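Local atomic coordinates of Alr4995 protein (Nostoc sp., PDB entry 6LRF), a protein that probably acts as both an arginine dihydrolase, converting arginine to ornithine, carbon dioxide and ammonia, and an ornithine cyclodeaminase, forming proline from ornithine. Residues 120-133 against 167-179. Sequence-based numbering, arbitrary orientation.
Sequences AGDALLDREGRWLW and YHLDTCFCPLANG
Asp122 OD2 is hydrogen-bonded by a water that also donates to Tyr167 O, and by Ser140 OG. OD1 of the same carboxylate accepts a hydrogen bond from Leu169 N at 3.0 Å, nearly along its own C-O axis. The carboxylate and His168 ring planes stand 79° apart, and Glu118 bonds that histidine at NE2. Next along the chain, Asp170 N donates to Gly121 O at 3.0 Å.

Strands 123-125 and 173-175 run at 23° to each other, their axes 7.2 Å apart at the closest, but belong to separate sheets. Both lie in the region related to dimethylarginine dimethylaminohydrolase, consistent with the alpha/beta propeller of guanidino-group-modifying enzymes. Leu124 CD1 lies at the edge of the Phe173 ring, 4.2 Å from Phe173 CD1, and Leu124 CB lies against Pro175 CD.

Phe173 has CG anti to the backbone N (chi1 -169°), which carries the ring across to Trp133. The pair is T-shaped, with the Phe173 edge over the indole face and Phe173 CE1 3.4 Å from Trp133 CG. Trp131 CD1 lies over the opposite face. An alanine in place of Trp133 is likely to open a gap beside Phe173 and Pro175 CG.

At the turn 126-129, Arg127 CG packs 3.3 Å from Leu176 C, and a water links Arg127 N to Leu176 O. Glu271 pairs with the Arg127 guanidinium.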
ATOM      1  N   ALA B 120     -11.633  49.436   6.887  1.00 23.24           N
ATOM      2  CA  ALA B 120     -12.241  49.151   5.595  1.00 23.72           C
ATOM      3  C   ALA B 120     -11.450  48.065   4.874  1.00 24.53           C
ATOM      4  O   ALA B 120     -11.926  47.479   3.905  1.00 24.57           O
ATOM      5  CB  ALA B 120     -12.334  50.426   4.741  1.00 22.57           C
ATOM      6  N   GLY B 121     -10.237  47.800   5.349  1.00 23.86           N
ATOM      7  CA  GLY B 121      -9.472  46.669   4.852  1.00 27.80           C
ATOM      8  C   GLY B 121     -10.124  45.317   5.141  1.00 28.06           C
ATOM      9  O   GLY B 121      -9.858  44.355   4.434  1.00 29.99           O
ATOM     10  N   ASP B 122     -10.976  45.254   6.168  1.00 24.75           N
ATOM     11  CA  ASP B 122     -11.685  44.022   6.545  1.00 24.27           C
ATOM     12  C   ASP B 122     -13.198  44.171   6.489  1.00 27.21           C
ATOM     13  O   ASP B 122     -13.927  43.242   6.847  1.00 30.69           O
ATOM     14  CB  ASP B 122     -11.302  43.559   7.957  1.00 27.99           C
ATOM     15  CG  ASP B 122     -10.460  42.268   7.958  1.00 31.55           C
ATOM     16  OD1 ASP B 122     -10.289  41.658   6.879  1.00 32.67           O
ATOM     17  OD2 ASP B 122      -9.991  41.854   9.044  1.00 28.94           O
ATOM     18  N   ALA B 123     -13.682  45.332   6.068  1.00 22.55           N
ATOM     19  CA  ALA B 123     -15.119  45.541   5.974  1.00 20.38           C
ATOM     20  C   ALA B 123     -15.434  46.465   4.812  1.00 32.19           C
ATOM     21  O   ALA B 123     -15.049  47.643   4.822  1.00 26.52           O
ATOM     22  CB  ALA B 123     -15.665  46.096   7.257  1.00 24.81           C
ATOM     23  N   LEU B 124     -16.124  45.932   3.807  1.00 24.98           N
ATOM     24  CA  LEU B 124     -16.400  46.699   2.597  1.00 25.69           C
ATOM     25  C   LEU B 124     -17.879  46.919   2.371  1.00 24.98           C
ATOM     26  O   LEU B 124     -18.686  45.990   2.439  1.00 23.01           O
ATOM     27  CB  LEU B 124     -15.795  46.006   1.391  1.00 27.27           C
ATOM     28  CG  LEU B 124     -14.275  46.063   1.452  1.00 28.58           C
ATOM     29  CD1 LEU B 124     -13.678  45.228   0.360  1.00 30.72           C
ATOM     30  CD2 LEU B 124     -13.845  47.508   1.298  1.00 31.47           C
ATOM     31  N   LEU B 125     -18.230  48.162   2.086  1.00 22.39           N
ATOM     32  CA  LEU B 125     -19.619  48.526   1.844  1.00 24.36           C
ATOM     33  C   LEU B 125     -20.099  48.070   0.471  1.00 23.90           C
ATOM     34  O   LEU B 125     -19.378  48.145  -0.516  1.00 25.19           O
ATOM     35  CB  LEU B 125     -19.799  50.039   1.969  1.00 22.02           C
ATOM     36  CG  LEU B 125     -19.710  50.585   3.393  1.00 31.01           C
ATOM     37  CD1 LEU B 125     -19.453  52.100   3.375  1.00 30.84           C
ATOM     38  CD2 LEU B 125     -20.983  50.261   4.174  1.00 22.45           C
ATOM     39  N   ASP B 126     -21.323  47.575   0.428  1.00 26.28           N
ATOM     40  CA  ASP B 126     -22.020  47.392  -0.836  1.00 31.02           C
ATOM     41  C   ASP B 126     -22.117  48.780  -1.484  1.00 32.34           C
ATOM     42  O   ASP B 126     -22.471  49.748  -0.804  1.00 27.26           O
ATOM     43  CB  ASP B 126     -23.394  46.764  -0.582  1.00 31.17           C
ATOM     44  CG  ASP B 126     -24.308  46.833  -1.786  1.00 34.37           C
ATOM     45  OD1 ASP B 126     -24.122  46.015  -2.710  1.00 33.20           O
ATOM     46  OD2 ASP B 126     -25.221  47.692  -1.784  1.00 34.65           O
ATOM     47  N   ARG B 127     -21.769  48.903  -2.763  1.00 28.09           N
ATOM     48  CA  ARG B 127     -21.616  50.239  -3.358  1.00 34.04           C
ATOM     49  C   ARG B 127     -22.943  50.986  -3.514  1.00 38.92           C
ATOM     50  O   ARG B 127     -22.972  52.221  -3.585  1.00 36.43           O
ATOM     51  CB  ARG B 127     -20.903  50.162  -4.706  1.00 30.85           C
ATOM     52  CG  ARG B 127     -19.438  49.749  -4.615  1.00 31.77           C
ATOM     53  CD  ARG B 127     -18.725  50.304  -3.384  1.00 33.02           C
ATOM     54  NE  ARG B 127     -18.879  51.752  -3.237  1.00 31.81           N
ATOM     55  CZ  ARG B 127     -18.466  52.452  -2.181  1.00 36.95           C
ATOM     56  NH1 ARG B 127     -17.851  51.853  -1.170  1.00 29.57           N
ATOM     57  NH2 ARG B 127     -18.665  53.761  -2.132  1.00 35.40           N
ATOM     58  N   GLU B 128     -24.041  50.245  -3.547  1.00 34.11           N
ATOM     59  CA  GLU B 128     -25.360  50.869  -3.506  1.00 41.93           C
ATOM     60  C   GLU B 128     -25.784  51.057  -2.034  1.00 39.60           C
ATOM     61  O   GLU B 128     -26.928  51.414  -1.743  1.00 39.50           O
ATOM     62  CB  GLU B 128     -26.374  50.032  -4.307  1.00 36.39           C
ATOM     63  CG  GLU B 128     -25.958  49.857  -5.780  1.00 46.47           C
ATOM     64  CD  GLU B 128     -26.667  48.707  -6.515  1.00 57.20           C
ATOM     65  OE1 GLU B 128     -27.175  47.766  -5.858  1.00 48.14           O
ATOM     66  OE2 GLU B 128     -26.707  48.748  -7.768  1.00 61.57           O
ATOM     67  N   GLY B 129     -24.840  50.817  -1.121  1.00 35.55           N
ATOM     68  CA  GLY B 129     -25.010  51.092   0.300  1.00 33.14           C
ATOM     69  C   GLY B 129     -26.051  50.269   1.044  1.00 40.43           C
ATOM     70  O   GLY B 129     -26.571  50.716   2.078  1.00 39.81           O
ATOM     71  N   ARG B 130     -26.354  49.069   0.544  1.00 31.99           N
ATOM     72  CA  ARG B 130     -27.446  48.267   1.111  1.00 33.74           C
ATOM     73  C   ARG B 130     -27.042  47.528   2.390  1.00 31.09           C
ATOM     74  O   ARG B 130     -27.855  47.351   3.306  1.00 30.48           O
ATOM     75  CB  ARG B 130     -27.957  47.273   0.060  1.00 31.51           C
ATOM     76  CG  ARG B 130     -28.582  47.961  -1.177  1.00 37.08           C
ATOM     77  CD  ARG B 130     -28.818  46.968  -2.308  1.00 40.93           C
ATOM     78  NE  ARG B 130     -27.563  46.421  -2.816  1.00 35.92           N
ATOM     79  CZ  ARG B 130     -27.472  45.292  -3.511  1.00 39.95           C
ATOM     80  NH1 ARG B 130     -28.571  44.594  -3.777  1.00 40.71           N
ATOM     81  NH2 ARG B 130     -26.287  44.854  -3.936  1.00 37.07           N
ATOM     82  N   TRP B 131     -25.787  47.094   2.442  1.00 26.65           N
ATOM     83  CA  TRP B 131     -25.274  46.379   3.607  1.00 28.90           C
ATOM     84  C   TRP B 131     -23.763  46.510   3.674  1.00 25.94           C
ATOM     85  O   TRP B 131     -23.129  47.046   2.749  1.00 28.30           O
ATOM     86  CB  TRP B 131     -25.666  44.894   3.563  1.00 28.41           C
ATOM     87  CG  TRP B 131     -25.339  44.241   2.249  1.00 26.73           C
ATOM     88  CD1 TRP B 131     -24.091  43.941   1.755  1.00 26.19           C
ATOM     89  CD2 TRP B 131     -26.275  43.823   1.251  1.00 28.26           C
ATOM     90  NE1 TRP B 131     -24.204  43.366   0.505  1.00 28.17           N
ATOM     91  CE2 TRP B 131     -25.533  43.280   0.178  1.00 27.12           C
ATOM     92  CE3 TRP B 131     -27.672  43.853   1.162  1.00 31.16           C
ATOM     93  CZ2 TRP B 131     -26.142  42.769  -0.965  1.00 30.20           C
ATOM     94  CZ3 TRP B 131     -28.273  43.354   0.027  1.00 28.34           C
ATOM     95  CH2 TRP B 131     -27.510  42.815  -1.021  1.00 30.35           C
ATOM     96  N   LEU B 132     -23.197  46.020   4.772  1.00 24.83           N
ATOM     97  CA  LEU B 132     -21.753  45.972   4.972  1.00 24.34           C
ATOM     98  C   LEU B 132     -21.250  44.520   4.978  1.00 25.45           C
ATOM     99  O   LEU B 132     -21.752  43.683   5.737  1.00 24.38           O
ATOM    100  CB  LEU B 132     -21.371  46.648   6.294  1.00 20.02           C
ATOM    101  CG  LEU B 132     -19.896  46.536   6.667  1.00 21.91           C
ATOM    102  CD1 LEU B 132     -19.070  47.363   5.712  1.00 23.30           C
ATOM    103  CD2 LEU B 132     -19.660  46.963   8.115  1.00 20.30           C
ATOM    104  N   TRP B 133     -20.259  44.240   4.142  1.00 22.47           N
ATOM    105  CA  TRP B 133     -19.553  42.970   4.165  1.00 24.86           C
ATOM    106  C   TRP B 133     -18.408  43.047   5.165  1.00 26.60           C
ATOM    107  O   TRP B 133     -17.531  43.878   4.998  1.00 24.88           O
ATOM    108  CB  TRP B 133     -18.980  42.638   2.787  1.00 23.15           C
ATOM    109  CG  TRP B 133     -19.970  42.537   1.622  1.00 27.97           C
ATOM    110  CD1 TRP B 133     -20.209  43.480   0.655  1.00 26.43           C
ATOM    111  CD2 TRP B 133     -20.766  41.398   1.271  1.00 25.42           C
ATOM    112  NE1 TRP B 133     -21.130  43.008  -0.256  1.00 28.69           N
ATOM    113  CE2 TRP B 133     -21.483  41.731   0.096  1.00 27.84           C
ATOM    114  CE3 TRP B 133     -20.955  40.130   1.845  1.00 25.45           C
ATOM    115  CZ2 TRP B 133     -22.375  40.846  -0.513  1.00 27.86           C
ATOM    116  CZ3 TRP B 133     -21.836  39.250   1.234  1.00 29.33           C
ATOM    117  CH2 TRP B 133     -22.538  39.614   0.069  1.00 29.73           C
ATOM    118  N   TYR B 167      -5.417  37.810   3.715  1.00 30.00           N
ATOM    119  CA  TYR B 167      -5.616  37.963   5.150  1.00 30.42           C
ATOM    120  C   TYR B 167      -6.543  39.137   5.504  1.00 30.18           C
ATOM    121  O   TYR B 167      -7.077  39.197   6.615  1.00 29.17           O
ATOM    122  CB  TYR B 167      -4.249  38.131   5.843  1.00 28.34           C
ATOM    123  CG  TYR B 167      -3.488  39.388   5.431  1.00 35.98           C
ATOM    124  CD1 TYR B 167      -2.802  39.453   4.223  1.00 33.94           C
ATOM    125  CD2 TYR B 167      -3.476  40.513   6.250  1.00 31.11           C
ATOM    126  CE1 TYR B 167      -2.117  40.603   3.846  1.00 34.91           C
ATOM    127  CE2 TYR B 167      -2.793  41.672   5.882  1.00 34.19           C
ATOM    128  CZ  TYR B 167      -2.114  41.712   4.681  1.00 37.58           C
ATOM    129  OH  TYR B 167      -1.433  42.865   4.307  1.00 41.24           O
ATOM    130  N   HIS B 168      -6.712  40.070   4.564  1.00 28.30           N
ATOM    131  CA  HIS B 168      -7.729  41.119   4.679  1.00 27.88           C
ATOM    132  C   HIS B 168      -8.799  40.904   3.621  1.00 26.28           C
ATOM    133  O   HIS B 168      -8.517  40.415   2.529  1.00 27.28           O
ATOM    134  CB  HIS B 168      -7.124  42.523   4.509  1.00 28.78           C
ATOM    135  CG  HIS B 168      -6.480  43.069   5.743  1.00 29.21           C
ATOM    136  ND1 HIS B 168      -5.491  44.033   5.699  1.00 34.10           N
ATOM    137  CD2 HIS B 168      -6.698  42.813   7.056  1.00 29.39           C
ATOM    138  CE1 HIS B 168      -5.114  44.331   6.931  1.00 31.50           C
ATOM    139  NE2 HIS B 168      -5.831  43.608   7.774  1.00 30.28           N
ATOM    140  N   LEU B 169     -10.021  41.291   3.944  1.00 23.39           N
ATOM    141  CA  LEU B 169     -11.138  41.156   3.025  1.00 21.17           C
ATOM    142  C   LEU B 169     -10.901  41.875   1.703  1.00 27.24           C
ATOM    143  O   LEU B 169     -11.287  41.369   0.646  1.00 23.65           O
ATOM    144  CB  LEU B 169     -12.405  41.692   3.673  1.00 20.59           C
ATOM    145  CG  LEU B 169     -13.670  41.486   2.840  1.00 23.17           C
ATOM    146  CD1 LEU B 169     -13.887  39.967   2.541  1.00 25.54           C
ATOM    147  CD2 LEU B 169     -14.881  42.106   3.530  1.00 26.23           C
ATOM    148  N   ASP B 170     -10.263  43.047   1.755  1.00 23.60           N
ATOM    149  CA  ASP B 170     -10.092  43.869   0.554  1.00 27.57           C
ATOM    150  C   ASP B 170      -8.999  43.358  -0.387  1.00 29.50           C
ATOM    151  O   ASP B 170      -8.770  43.943  -1.446  1.00 31.60           O
ATOM    152  CB  ASP B 170      -9.821  45.342   0.935  1.00 29.60           C
ATOM    153  CG  ASP B 170      -8.420  45.589   1.506  1.00 34.49           C
ATOM    154  OD1 ASP B 170      -7.685  44.628   1.827  1.00 32.93           O
ATOM    155  OD2 ASP B 170      -8.055  46.788   1.655  1.00 33.40           O
ATOM    156  N   THR B 171      -8.328  42.274  -0.006  1.00 26.71           N
ATOM    157  CA  THR B 171      -7.354  41.637  -0.903  1.00 32.22           C
ATOM    158  C   THR B 171      -7.992  40.573  -1.806  1.00 31.49           C
ATOM    159  O   THR B 171      -7.341  40.067  -2.716  1.00 31.92           O
ATOM    160  CB  THR B 171      -6.205  40.964  -0.129  1.00 29.52           C
ATOM    161  OG1 THR B 171      -6.731  39.906   0.679  1.00 29.31           O
ATOM    162  CG2 THR B 171      -5.498  41.963   0.757  1.00 31.09           C
ATOM    163  N   CYS B 172      -9.259  40.246  -1.562  1.00 26.29           N
ATOM    164  CA  CYS B 172      -9.913  39.152  -2.286  1.00 29.40           C
ATOM    165  C   CYS B 172     -11.382  39.424  -2.547  1.00 31.05           C
ATOM    166  O   CYS B 172     -12.121  38.532  -2.975  1.00 32.21           O
ATOM    167  CB  CYS B 172      -9.775  37.839  -1.508  1.00 28.26           C
ATOM    168  SG  CYS B 172     -10.388  37.888   0.236  1.00 31.48           S
ATOM    169  N   PHE B 173     -11.807  40.657  -2.290  1.00 26.95           N
ATOM    170  CA  PHE B 173     -13.224  40.987  -2.314  1.00 27.44           C
ATOM    171  C   PHE B 173     -13.395  42.476  -2.599  1.00 30.22           C
ATOM    172  O   PHE B 173     -12.740  43.302  -1.954  1.00 26.30           O
ATOM    173  CB  PHE B 173     -13.846  40.604  -0.975  1.00 22.82           C
ATOM    174  CG  PHE B 173     -15.338  40.647  -0.951  1.00 26.59           C
ATOM    175  CD1 PHE B 173     -16.014  41.813  -0.585  1.00 24.46           C
ATOM    176  CD2 PHE B 173     -16.072  39.507  -1.249  1.00 23.64           C
ATOM    177  CE1 PHE B 173     -17.404  41.854  -0.547  1.00 24.17           C
ATOM    178  CE2 PHE B 173     -17.467  39.531  -1.212  1.00 29.60           C
ATOM    179  CZ  PHE B 173     -18.135  40.709  -0.859  1.00 26.96           C
ATOM    180  N   CYS B 174     -14.257  42.827  -3.550  1.00 25.99           N
ATOM    181  CA  CYS B 174     -14.330  44.219  -3.989  1.00 25.63           C
ATOM    182  C   CYS B 174     -15.676  44.602  -4.614  1.00 30.43           C
ATOM    183  O   CYS B 174     -15.882  44.448  -5.831  1.00 30.27           O
ATOM    184  CB  CYS B 174     -13.200  44.516  -4.983  1.00 28.64           C
ATOM    185  SG  CYS B 174     -13.037  46.315  -5.401  1.00 33.91           S
ATOM    186  N   PRO B 175     -16.602  45.116  -3.781  1.00 22.58           N
ATOM    187  CA  PRO B 175     -17.865  45.661  -4.277  1.00 28.59           C
ATOM    188  C   PRO B 175     -17.614  46.828  -5.253  1.00 31.43           C
ATOM    189  O   PRO B 175     -16.767  47.679  -4.992  1.00 28.19           O
ATOM    190  CB  PRO B 175     -18.573  46.134  -2.999  1.00 25.88           C
ATOM    191  CG  PRO B 175     -17.919  45.341  -1.883  1.00 26.40           C
ATOM    192  CD  PRO B 175     -16.494  45.198  -2.312  1.00 26.09           C
ATOM    193  N   LEU B 176     -18.323  46.835  -6.375  1.00 29.89           N
ATOM    194  CA  LEU B 176     -18.127  47.845  -7.421  1.00 35.64           C
ATOM    195  C   LEU B 176     -19.434  48.550  -7.725  1.00 36.36           C
ATOM    196  O   LEU B 176     -20.506  48.094  -7.311  1.00 32.91           O
ATOM    197  CB  LEU B 176     -17.581  47.217  -8.706  1.00 34.99           C
ATOM    198  CG  LEU B 176     -16.239  46.502  -8.608  1.00 34.55           C
ATOM    199  CD1 LEU B 176     -16.030  45.629  -9.835  1.00 37.07           C
ATOM    200  CD2 LEU B 176     -15.116  47.502  -8.455  1.00 31.48           C
ATOM    201  N   ALA B 177     -19.353  49.652  -8.461  1.00 42.21           N
ATOM    202  CA  ALA B 177     -20.558  50.380  -8.837  1.00 44.42           C
ATOM    203  C   ALA B 177     -21.493  49.479  -9.637  1.00 40.71           C
ATOM    204  O   ALA B 177     -21.046  48.489 -10.228  1.00 38.50           O
ATOM    205  CB  ALA B 177     -20.202  51.628  -9.638  1.00 49.70           C
ATOM    206  N   ASN B 178     -22.784  49.813  -9.631  1.00 43.89           N
ATOM    207  CA  ASN B 178     -23.773  49.134 -10.470  1.00 41.83           C
ATOM    208  C   ASN B 178     -23.941  47.660 -10.079  1.00 45.53           C
ATOM    209  O   ASN B 178     -24.157  46.798 -10.931  1.00 48.78           O
ATOM    210  CB  ASN B 178     -23.370  49.266 -11.945  1.00 48.77           C
ATOM    211  CG  ASN B 178     -24.501  48.970 -12.893  1.00 59.51           C
ATOM    212  OD1 ASN B 178     -25.671  49.186 -12.569  1.00 65.17           O
ATOM    213  ND2 ASN B 178     -24.161  48.476 -14.083  1.00 60.48           N
ATOM    214  N   GLY B 179     -23.808  47.378  -8.786  1.00 43.32           N
ATOM    215  CA  GLY B 179     -24.061  46.052  -8.239  1.00 42.51           C
ATOM    216  C   GLY B 179     -23.008  44.974  -8.459  1.00 36.53           C
ATOM    217  O   GLY B 179     -23.186  43.837  -8.024  1.00 33.52           O
TER
HETATM  218  O   HOH W   1     -10.262  48.596   1.662  1.00 25.08           O
HETATM  219  O   HOH W   2      -9.187  39.137   8.739  1.00 27.57           O
HETATM  220  O   HOH W   3     -21.607  46.929  -4.848  1.00 28.97           O